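Local coordinates for pheromone cOB1/lipoprotein, YaeC family (Enterococcus faecalis, PDB 4EF1), which probably serves as the lipid-anchored, methionine-binding receptor of an ABC-type importer, and is also the precursor of the sex pheromone cOB1, at residues D54-Q59 with I204-K209; H60-N65 with S199-I204; A124-L129 with N146-K151. All coordinates share one frame; numbering follows the deposited sequence.

Contact 1: residues D54-Q59 with I204-K209; sequences DANYFQ and IIAVRK. With MSE (selenomethionine), chain C.
N56 and A206 pair through both backbone groups: N56 N donates to A206 O and A206 N returns a bond of 2.9 Å to N56 O, an antiparallel hydrogen-bonded pair that joins two strands inside the sheet. On the face carrying their side chains packing is close, with A206 CB 3.4 Å from N56 OD1. A methyl suits that place, since N56 OD1 and Q59 NE2 both come up against it; N45 OD1 accepts from N56 ND2 and Q59 NE2, and helix 61-71 packs there through F64. The face carrying A55, Y57, I205 and V207 is mainly apolar, the hydroxyl of Y57 bonding H82. I205 CD1 comes within 3.6 Å of Y57 CB and also touches the ring, which Y57 places by holding CG anti to its backbone N (chi1 -180°), while A55 CB meets V207 CG1 at 3.7 Å; helix 215-225 packs against I205 and V207.

Beyond Y57 the chain turns at F58, and pairing resumes where I204 N donates to Q59 O (2.8 Å). A single buried water fills the corner, giving its protons to N56 OD1 and I204 O and accepting from F58 N.

The D54–R208 end is looser and partly exposed. Water bridges D54 O to R208 N, and D54 OD1 stays 4.8 Å from R208 NH2, with another water between; OD2 binds K7 N, and the guanidinium binds E210 and L48 O.

Backbone bonds and one shared water thus hold the corner from which F58 and Q59 reach the selenomethionine, F58 O lying 3.2 Å from its CB, whereas the far end meets mainly through water, its charged groups having direct partners elsewhere.

Contact 2: residues H60-N65 with S199-I204; sequences HVPFFN and SPYANI. With MSE (selenomethionine), chain C.
H60 and Y201 lie side by side, the tyrosine turning the edge of its ring to the imidazole face in a T-shaped (edge-to-face) pair, with planes at 73° and centroids 5.0 Å apart. Y201 CD1 sits over the centre of one H60 face; over the opposite face lies the selenium of the bound selenomethionine, 3.5 Å from H60 NE2. Histidine suits this place because its flat ring can be sandwiched while both nitrogens work at the rim. ND1 accepts from F63 N in an N-cap bond of 3.3 Å, made possible by CG standing between backbone N and carbonyl carbon (chi1 52°), and NE2 bonds D113. Y201 CE1 also meets P62 CG, in the first turn of helix 61-71.

I204 is the other large contributor. Its CD1 lies over the F64 ring, 4.3 Å from the centroid in a CH-pi contact, and its CG2 touches V61 CG2. Between these patches a water accepts from V61 N and donates to P200 O and A202 O, taking up the N-H at the helix start.

N203 sends its amide to the ligand, OD1, also bonded by H15, accepting from the amino group and ND2 donating to the carboxylate O (2.9 Å).

The chemistry divides accordingly: N203 helps bind the polar end, with E84, R116 and N176, while the polarisable selenium lies over H60 and the ligand CE over the centre of the F63 ring, 3.4 Å above its plane, as would suit methionine's thioether.

Contact 3: residues A124-L129 with N146-K151; sequences AGLITL and NTKKLK
L126 and T147 are joined by the one direct hydrogen bond between 124-129 and 146-151, T147 N giving its proton to L126 O at 3.0 Å. Beside it, I127 and N146 form an antiparallel non-hydrogen-bonded pair, and I127 CG2 rests 3.8 Å from N146 OD1. L126 CD2 also lies against the methylene chain of K148, 3.9 Å from CD. Leucine suits this spot because its buried branch can pack on the aliphatic part of a lysine whose ammonium lies elsewhere: K148 NZ bonds the carbonyls of I99 and Q97.

Water extends this first shell. One molecule donates to L126 O and N146 OD1 and accepts from K148 N at 2.7 Å, so L126 O receives two protons, one from T147 and one from water. At the exposed margin another water donates to G125 O.

Further out, N146 shapes its own loop. It opens a type I turn, closed by K149 N bonding N146 O, and with CG anti to the backbone N (chi1 -169°) its amide reaches L150 twice. L150 N donates to OD1 from above the carbonyl plane, while ND2 donates to L150 O at 3.0 Å, on a lone pair. An asparagine amide fits because it offers both an acceptor and a donor to one residue's backbone. On the other side, G125 ends helix 114-123 in a Schellman motif, its positive phi (80°) being easily adopted without a side chain, and L126 and I127 pack back on that helix at L121.

The arrangement is that of a small two-stranded antiparallel sheet, 127-129 with 143-146, in which strand 143-146 runs straight into a type I turn, tied back to L126 by the T147 N bond, on the way to strand 151-156 of the five-stranded sheet.

Contacts 1 and 2 are neighbours: they share I204, both use strand 203-208, and strand 55-60 of contact 1 runs directly into helix 61-71 of contact 2. Contact 1 is mostly buried sheet interior, held mainly by backbone bonds and aliphatic packing; contact 2, partly buried, trades direct bonds between its segments for an edge-to-face ring pair, a CH-pi contact and a bridging water. Both touch the selenomethionine. Contact 3 stands apart, its centre about 36 Å from that of contact 1 and about 26 Å from that of contact 2, near the periphery, where one backbone bond, waters and lysine methylenes do the joining, though its segments fall within the chain enclosed by the other two.

Contact 1: residues D54-Q59 with I204-K209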
loop_
_atom_site.group_PDB
_atom_site.type_symbol
_atom_site.label_atom_id
_atom_site.label_comp_id
_atom_site.label_asym_id
_atom_site.label_seq_id
_atom_site.Cartn_x
_atom_site.Cartn_y
_atom_site.Cartn_z
ATOM N N ASP A 54 12.426 -1.153 15.450
ATOM C CA ASP A 54 12.545 0.280 15.770
ATOM C C ASP A 54 11.698 1.168 14.841
ATOM O O ASP A 54 11.351 2.307 15.193
ATOM C CB ASP A 54 13.993 0.711 15.613
ATOM C CG ASP A 54 14.950 -0.114 16.452
ATOM O OD1 ASP A 54 14.588 -0.465 17.588
ATOM O OD2 ASP A 54 16.057 -0.421 15.948
ATOM N N ALA A 55 11.360 0.641 13.665
ATOM C CA ALA A 55 10.583 1.383 12.658
ATOM C C ALA A 55 9.843 0.369 11.791
ATOM O O ALA A 55 10.196 -0.837 11.776
ATOM C CB ALA A 55 11.502 2.221 11.785
ATOM N N ASN A 56 8.835 0.832 11.078
ATOM C CA ASN A 56 8.249 -0.004 10.036
ATOM C C ASN A 56 8.061 0.760 8.729
ATOM O O ASN A 56 8.088 2.006 8.674
ATOM C CB ASN A 56 7.046 -0.842 10.527
ATOM C CG ASN A 56 5.812 -0.008 10.844
ATOM O OD1 ASN A 56 5.465 0.966 10.127
ATOM N ND2 ASN A 56 5.103 -0.421 11.881
ATOM N N TYR A 57 7.954 -0.019 7.664
ATOM C CA TYR A 57 7.854 0.460 6.308
ATOM C C TYR A 57 6.928 -0.504 5.532
ATOM O O TYR A 57 7.377 -1.498 4.946
ATOM C CB TYR A 57 9.266 0.463 5.698
ATOM C CG TYR A 57 9.359 0.948 4.254
ATOM C CD1 TYR A 57 8.490 1.924 3.716
ATOM C CD2 TYR A 57 10.369 0.457 3.421
ATOM C CE1 TYR A 57 8.629 2.377 2.380
ATOM C CE2 TYR A 57 10.505 0.894 2.112
ATOM C CZ TYR A 57 9.648 1.834 1.581
ATOM O OH TYR A 57 9.884 2.218 0.278
ATOM N N PHE A 58 5.633 -0.182 5.526
ATOM C CA PHE A 58 4.620 -1.029 4.880
ATOM C C PHE A 58 3.276 -0.330 4.618
ATOM O O PHE A 58 2.508 -0.806 3.789
ATOM C CB PHE A 58 4.381 -2.315 5.725
ATOM C CG PHE A 58 3.381 -2.127 6.822
ATOM C CD1 PHE A 58 3.737 -1.484 7.994
ATOM C CD2 PHE A 58 2.095 -2.605 6.689
ATOM C CE1 PHE A 58 2.819 -1.304 8.995
ATOM C CE2 PHE A 58 1.161 -2.416 7.692
ATOM C CZ PHE A 58 1.526 -1.772 8.844
ATOM N N GLN A 59 2.956 0.734 5.350
ATOM C CA GLN A 59 1.601 1.334 5.319
ATOM C C GLN A 59 1.558 2.755 4.805
ATOM O O GLN A 59 2.543 3.489 4.935
ATOM C CB GLN A 59 1.007 1.339 6.730
ATOM C CG GLN A 59 1.671 2.256 7.744
ATOM C CD GLN A 59 1.345 1.953 9.203
ATOM O OE1 GLN A 59 0.190 1.690 9.558
ATOM N NE2 GLN A 59 2.387 1.992 10.069
ATOM N N ILE A 204 4.818 4.962 4.136
ATOM C CA ILE A 204 5.650 5.734 5.045
ATOM C C ILE A 204 6.592 4.900 5.916
ATOM O O ILE A 204 6.450 3.670 6.061
ATOM C CB ILE A 204 4.792 6.603 6.025
ATOM C CG1 ILE A 204 3.987 5.737 7.020
ATOM C CG2 ILE A 204 3.897 7.586 5.305
ATOM C CD1 ILE A 204 3.174 6.554 8.000
ATOM N N ILE A 205 7.532 5.613 6.528
ATOM C CA ILE A 205 8.320 5.060 7.628
ATOM C C ILE A 205 7.574 5.518 8.864
ATOM O O ILE A 205 7.354 6.691 9.022
ATOM C CB ILE A 205 9.744 5.591 7.693
ATOM C CG1 ILE A 205 10.510 5.223 6.420
ATOM C CG2 ILE A 205 10.466 5.063 8.935
ATOM C CD1 ILE A 205 10.678 3.733 6.216
ATOM N N ALA A 206 7.242 4.586 9.752
ATOM C CA ALA A 206 6.554 4.926 11.016
ATOM C C ALA A 206 7.459 4.507 12.176
ATOM O O ALA A 206 8.097 3.504 12.094
ATOM C CB ALA A 206 5.210 4.215 11.089
ATOM N N VAL A 207 7.444 5.270 13.256
ATOM C CA VAL A 207 8.223 4.985 14.475
ATOM C C VAL A 207 7.382 5.298 15.688
ATOM O O VAL A 207 6.337 5.938 15.553
ATOM C CB VAL A 207 9.560 5.818 14.533
ATOM C CG1 VAL A 207 10.469 5.424 13.358
ATOM C CG2 VAL A 207 9.312 7.338 14.573
ATOM N N ARG A 208 7.843 4.882 16.880
ATOM C CA ARG A 208 7.168 5.236 18.122
ATOM C C ARG A 208 7.409 6.725 18.360
ATOM O O ARG A 208 8.458 7.277 17.958
ATOM C CB ARG A 208 7.692 4.402 19.311
ATOM C CG ARG A 208 7.343 2.915 19.258
ATOM C CD ARG A 208 7.739 2.148 20.531
ATOM N NE ARG A 208 9.180 2.198 20.758
ATOM C CZ ARG A 208 10.108 1.503 20.091
ATOM N NH1 ARG A 208 9.786 0.596 19.195
ATOM N NH2 ARG A 208 11.379 1.648 20.398
ATOM N N LYS A 209 6.459 7.376 19.025
ATOM C CA LYS A 209 6.546 8.817 19.257
ATOM C C LYS A 209 7.846 9.266 19.929
ATOM O O LYS A 209 8.425 10.255 19.518
ATOM C CB LYS A 209 5.329 9.357 20.027
ATOM C CG LYS A 209 5.440 10.869 20.295
ATOM C CD LYS A 209 4.118 11.585 20.469
ATOM C CE LYS A 209 4.318 13.099 20.469
ATOM N NZ LYS A 209 4.891 13.572 19.171
HETATM N N MSE C 301 1.761 -1.303 0.181
HETATM C CA MSE C 301 0.272 -1.089 0.378
HETATM C C MSE C 301 -0.317 -0.068 -0.601
HETATM O O MSE C 301 0.292 0.989 -0.827
HETATM O OXT MSE C 301 -1.452 -0.259 -1.114
HETATM C CB MSE C 301 -0.067 -0.711 1.820
HETATM C CG MSE C 301 -1.563 -0.642 2.147
HETATM SE SE MSE C 301 -1.846 0.112 3.894
HETATM C CE MSE C 301 -1.112 -1.353 5.025
HETATM O O HOH W 1 10.400 3.447 17.510
HETATM O O HOH W 2 12.610 -0.316 19.252
HETATM O O HOH W 3 5.064 1.795 7.458
#

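Contact 2: residues H60-N65 with S199-I204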
loop_
_atom_site.group_PDB
_atom_site.type_symbol
_atom_site.label_atom_id
_atom_site.label_comp_id
_atom_site.label_asym_id
_atom_site.label_seq_id
_atom_site.Cartn_x
_atom_site.Cartn_y
_atom_site.Cartn_z
ATOM N N HIS A 60 0.382 3.144 4.298
ATOM C CA HIS A 60 0.073 4.510 3.921
ATOM C C HIS A 60 -0.629 5.228 5.064
ATOM O O HIS A 60 -1.021 4.588 6.023
ATOM C CB HIS A 60 -0.714 4.577 2.593
ATOM C CG HIS A 60 -1.965 3.706 2.521
ATOM N ND1 HIS A 60 -3.019 3.864 3.360
ATOM C CD2 HIS A 60 -2.359 2.772 1.576
ATOM C CE1 HIS A 60 -4.011 2.998 3.021
ATOM N NE2 HIS A 60 -3.616 2.330 1.929
ATOM N N VAL A 61 -0.739 6.553 4.986
ATOM C CA VAL A 61 -1.272 7.395 6.075
ATOM C C VAL A 61 -2.724 7.099 6.473
ATOM O O VAL A 61 -3.027 7.015 7.646
ATOM C CB VAL A 61 -1.063 8.923 5.831
ATOM C CG1 VAL A 61 -1.760 9.774 6.906
ATOM C CG2 VAL A 61 0.442 9.257 5.808
ATOM N N PRO A 62 -3.626 6.916 5.492
ATOM C CA PRO A 62 -4.985 6.559 5.928
ATOM C C PRO A 62 -5.054 5.233 6.734
ATOM O O PRO A 62 -5.776 5.147 7.734
ATOM C CB PRO A 62 -5.762 6.510 4.603
ATOM C CG PRO A 62 -5.024 7.423 3.687
ATOM C CD PRO A 62 -3.566 7.238 4.052
ATOM N N PHE A 63 -4.254 4.233 6.347
ATOM C CA PHE A 63 -4.204 2.990 7.075
ATOM C C PHE A 63 -3.602 3.251 8.477
ATOM O O PHE A 63 -4.116 2.778 9.470
ATOM C CB PHE A 63 -3.357 1.953 6.335
ATOM C CG PHE A 63 -3.318 0.613 7.021
ATOM C CD1 PHE A 63 -2.411 0.374 8.021
ATOM C CD2 PHE A 63 -4.185 -0.401 6.643
ATOM C CE1 PHE A 63 -2.375 -0.855 8.678
ATOM C CE2 PHE A 63 -4.159 -1.634 7.281
ATOM C CZ PHE A 63 -3.244 -1.871 8.300
ATOM N N PHE A 64 -2.477 3.976 8.493
ATOM C CA PHE A 64 -1.769 4.371 9.730
ATOM C C PHE A 64 -2.749 5.026 10.732
ATOM O O PHE A 64 -2.789 4.643 11.935
ATOM C CB PHE A 64 -0.604 5.326 9.349
ATOM C CG PHE A 64 0.137 5.930 10.510
ATOM C CD1 PHE A 64 1.148 5.232 11.142
ATOM C CD2 PHE A 64 -0.146 7.223 10.940
ATOM C CE1 PHE A 64 1.829 5.783 12.210
ATOM C CE2 PHE A 64 0.534 7.788 12.005
ATOM C CZ PHE A 64 1.523 7.066 12.651
ATOM N N ASN A 65 -3.513 6.008 10.262
ATOM C CA ASN A 65 -4.463 6.739 11.157
ATOM C C ASN A 65 -5.541 5.808 11.723
ATOM O O ASN A 65 -5.921 5.898 12.918
ATOM C CB ASN A 65 -5.134 7.911 10.427
ATOM C CG ASN A 65 -4.171 9.055 10.084
ATOM O OD1 ASN A 65 -3.059 9.143 10.596
ATOM N ND2 ASN A 65 -4.594 9.913 9.167
ATOM N N SER A 199 -1.391 9.785 -4.637
ATOM C CA SER A 199 -0.646 10.654 -3.701
ATOM C C SER A 199 -0.992 10.479 -2.216
ATOM O O SER A 199 -0.062 10.336 -1.365
ATOM C CB SER A 199 -0.743 12.133 -4.141
ATOM O OG SER A 199 -2.049 12.486 -4.596
ATOM N N PRO A 200 -2.307 10.454 -1.885
ATOM C CA PRO A 200 -2.650 10.266 -0.467
ATOM C C PRO A 200 -2.275 8.889 0.089
ATOM O O PRO A 200 -2.250 8.717 1.290
ATOM C CB PRO A 200 -4.173 10.454 -0.439
ATOM C CG PRO A 200 -4.561 10.915 -1.813
ATOM C CD PRO A 200 -3.516 10.373 -2.725
ATOM N N TYR A 201 -1.967 7.934 -0.776
ATOM C CA TYR A 201 -1.608 6.582 -0.370
ATOM C C TYR A 201 -0.101 6.298 -0.416
ATOM O O TYR A 201 0.294 5.166 -0.580
ATOM C CB TYR A 201 -2.401 5.548 -1.207
ATOM C CG TYR A 201 -3.862 5.790 -1.008
ATOM C CD1 TYR A 201 -4.481 5.456 0.196
ATOM C CD2 TYR A 201 -4.618 6.510 -1.977
ATOM C CE1 TYR A 201 -5.813 5.791 0.421
ATOM C CE2 TYR A 201 -5.942 6.790 -1.770
ATOM C CZ TYR A 201 -6.537 6.427 -0.579
ATOM O OH TYR A 201 -7.822 6.741 -0.382
ATOM N N ALA A 202 0.716 7.310 -0.189
ATOM C CA ALA A 202 2.185 7.123 -0.093
ATOM C C ALA A 202 2.477 6.227 1.125
ATOM O O ALA A 202 1.857 6.365 2.181
ATOM C CB ALA A 202 2.924 8.483 0.027
ATOM N N ASN A 203 3.371 5.285 0.937
ATOM C CA ASN A 203 3.812 4.396 1.994
ATOM C C ASN A 203 4.889 5.111 2.810
ATOM O O ASN A 203 5.802 5.718 2.236
ATOM C CB ASN A 203 4.342 3.088 1.433
ATOM C CG ASN A 203 3.235 2.139 0.997
ATOM O OD1 ASN A 203 3.374 0.907 1.073
ATOM N ND2 ASN A 203 2.112 2.716 0.534
ATOM N N ILE A 204 4.818 4.962 4.136
ATOM C CA ILE A 204 5.650 5.734 5.045
ATOM C C ILE A 204 6.592 4.900 5.916
ATOM O O ILE A 204 6.450 3.670 6.061
ATOM C CB ILE A 204 4.792 6.603 6.025
ATOM C CG1 ILE A 204 3.987 5.737 7.020
ATOM C CG2 ILE A 204 3.897 7.586 5.305
ATOM C CD1 ILE A 204 3.174 6.554 8.000
HETATM N N MSE C 301 1.761 -1.303 0.181
HETATM C CA MSE C 301 0.272 -1.089 0.378
HETATM C C MSE C 301 -0.317 -0.068 -0.601
HETATM O O MSE C 301 0.292 0.989 -0.827
HETATM O OXT MSE C 301 -1.452 -0.259 -1.114
HETATM C CB MSE C 301 -0.067 -0.711 1.820
HETATM C CG MSE C 301 -1.563 -0.642 2.147
HETATM SE SE MSE C 301 -1.846 0.112 3.894
HETATM C CE MSE C 301 -1.112 -1.353 5.025
HETATM O O HOH W 4 0.100 8.203 2.969
#

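Contact 3: residues A124-L129 with N146-K151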
loop_
_atom_site.group_PDB
_atom_site.type_symbol
_atom_site.label_atom_id
_atom_site.label_comp_id
_atom_site.label_asym_id
_atom_site.label_seq_id
_atom_site.Cartn_x
_atom_site.Cartn_y
_atom_site.Cartn_z
ATOM N N ALA A 124 -13.602 5.219 -14.354
ATOM C CA ALA A 124 -14.129 4.409 -15.459
ATOM C C ALA A 124 -15.568 4.760 -15.862
ATOM O O ALA A 124 -16.096 4.190 -16.811
ATOM C CB ALA A 124 -14.090 2.925 -15.097
ATOM N N GLY A 125 -16.235 5.618 -15.098
ATOM C CA GLY A 125 -17.591 6.015 -15.411
ATOM C C GLY A 125 -18.657 5.011 -15.006
ATOM O O GLY A 125 -19.802 5.143 -15.429
ATOM N N LEU A 126 -18.314 4.059 -14.141
ATOM C CA LEU A 126 -19.279 2.985 -13.690
ATOM C C LEU A 126 -20.035 3.309 -12.421
ATOM O O LEU A 126 -21.075 2.728 -12.187
ATOM C CB LEU A 126 -18.563 1.665 -13.481
ATOM C CG LEU A 126 -17.974 1.058 -14.777
ATOM C CD1 LEU A 126 -17.205 -0.200 -14.434
ATOM C CD2 LEU A 126 -19.112 0.807 -15.771
ATOM N N ILE A 127 -19.488 4.177 -11.578
ATOM C CA ILE A 127 -20.201 4.636 -10.390
ATOM C C ILE A 127 -20.014 6.142 -10.148
ATOM O O ILE A 127 -19.084 6.751 -10.649
ATOM C CB ILE A 127 -19.767 3.909 -9.090
ATOM C CG1 ILE A 127 -18.322 4.273 -8.682
ATOM C CG2 ILE A 127 -20.063 2.381 -9.136
ATOM C CD1 ILE A 127 -17.901 3.826 -7.299
ATOM N N THR A 128 -20.930 6.720 -9.377
ATOM C CA THR A 128 -20.750 8.055 -8.813
ATOM C C THR A 128 -20.986 7.938 -7.294
ATOM O O THR A 128 -21.611 6.975 -6.846
ATOM C CB THR A 128 -21.701 9.072 -9.429
ATOM O OG1 THR A 128 -23.046 8.788 -9.032
ATOM C CG2 THR A 128 -21.551 9.084 -10.943
ATOM N N LEU A 129 -20.464 8.884 -6.520
ATOM C CA LEU A 129 -20.684 8.926 -5.061
ATOM C C LEU A 129 -21.740 9.971 -4.779
ATOM O O LEU A 129 -21.913 10.905 -5.569
ATOM C CB LEU A 129 -19.370 9.220 -4.325
ATOM C CG LEU A 129 -18.275 8.203 -4.624
ATOM C CD1 LEU A 129 -16.997 8.387 -3.790
ATOM C CD2 LEU A 129 -18.811 6.789 -4.443
ATOM N N ASN A 146 -24.682 3.482 -9.997
ATOM C CA ASN A 146 -23.999 2.165 -10.134
ATOM C C ASN A 146 -24.575 1.550 -11.416
ATOM O O ASN A 146 -25.567 0.789 -11.372
ATOM C CB ASN A 146 -24.277 1.292 -8.905
ATOM C CG ASN A 146 -23.392 0.056 -8.853
ATOM O OD1 ASN A 146 -22.726 -0.306 -9.838
ATOM N ND2 ASN A 146 -23.337 -0.578 -7.690
ATOM N N THR A 147 -23.936 1.886 -12.550
ATOM C CA THR A 147 -24.457 1.549 -13.878
ATOM C C THR A 147 -24.599 0.038 -14.091
ATOM O O THR A 147 -25.608 -0.424 -14.615
ATOM C CB THR A 147 -23.598 2.197 -14.980
ATOM O OG1 THR A 147 -23.565 3.618 -14.759
ATOM C CG2 THR A 147 -24.125 1.884 -16.378
ATOM N N LYS A 148 -23.596 -0.719 -13.664
ATOM C CA LYS A 148 -23.619 -2.181 -13.815
ATOM C C LYS A 148 -24.203 -2.910 -12.586
ATOM O O LYS A 148 -24.177 -4.116 -12.536
ATOM C CB LYS A 148 -22.191 -2.697 -14.141
ATOM C CG LYS A 148 -21.739 -2.349 -15.529
ATOM C CD LYS A 148 -20.323 -2.877 -15.763
ATOM C CE LYS A 148 -19.937 -2.791 -17.215
ATOM N NZ LYS A 148 -20.727 -3.643 -18.141
ATOM N N LYS A 149 -24.740 -2.175 -11.612
ATOM C CA LYS A 149 -25.279 -2.742 -10.384
ATOM C C LYS A 149 -24.287 -3.710 -9.744
ATOM O O LYS A 149 -24.634 -4.802 -9.333
ATOM C CB LYS A 149 -26.656 -3.390 -10.626
ATOM C CG LYS A 149 -27.695 -2.378 -11.155
ATOM C CD LYS A 149 -28.693 -2.967 -12.148
ATOM C CE LYS A 149 -29.860 -2.034 -12.512
ATOM N NZ LYS A 149 -30.438 -2.403 -13.844
ATOM N N LEU A 150 -23.049 -3.248 -9.624
ATOM C CA LEU A 150 -21.999 -4.027 -9.056
ATOM C C LEU A 150 -22.222 -4.281 -7.571
ATOM O O LEU A 150 -22.799 -3.447 -6.839
ATOM C CB LEU A 150 -20.638 -3.377 -9.321
ATOM C CG LEU A 150 -20.170 -3.248 -10.752
ATOM C CD1 LEU A 150 -18.831 -2.504 -10.794
ATOM C CD2 LEU A 150 -20.065 -4.613 -11.426
ATOM N N LYS A 151 -21.841 -5.486 -7.169
ATOM C CA LYS A 151 -21.853 -5.895 -5.791
ATOM C C LYS A 151 -20.434 -5.855 -5.293
ATOM O O LYS A 151 -19.441 -6.006 -6.074
ATOM C CB LYS A 151 -22.433 -7.307 -5.638
ATOM C CG LYS A 151 -23.883 -7.470 -6.079
ATOM C CD LYS A 151 -24.269 -8.953 -6.135
ATOM C CE LYS A 151 -25.628 -9.172 -6.760
ATOM N NZ LYS A 151 -25.664 -8.829 -8.206
HETATM O O HOH W 5 -21.404 3.384 -17.140
HETATM O O HOH W 6 -21.332 0.003 -12.321
#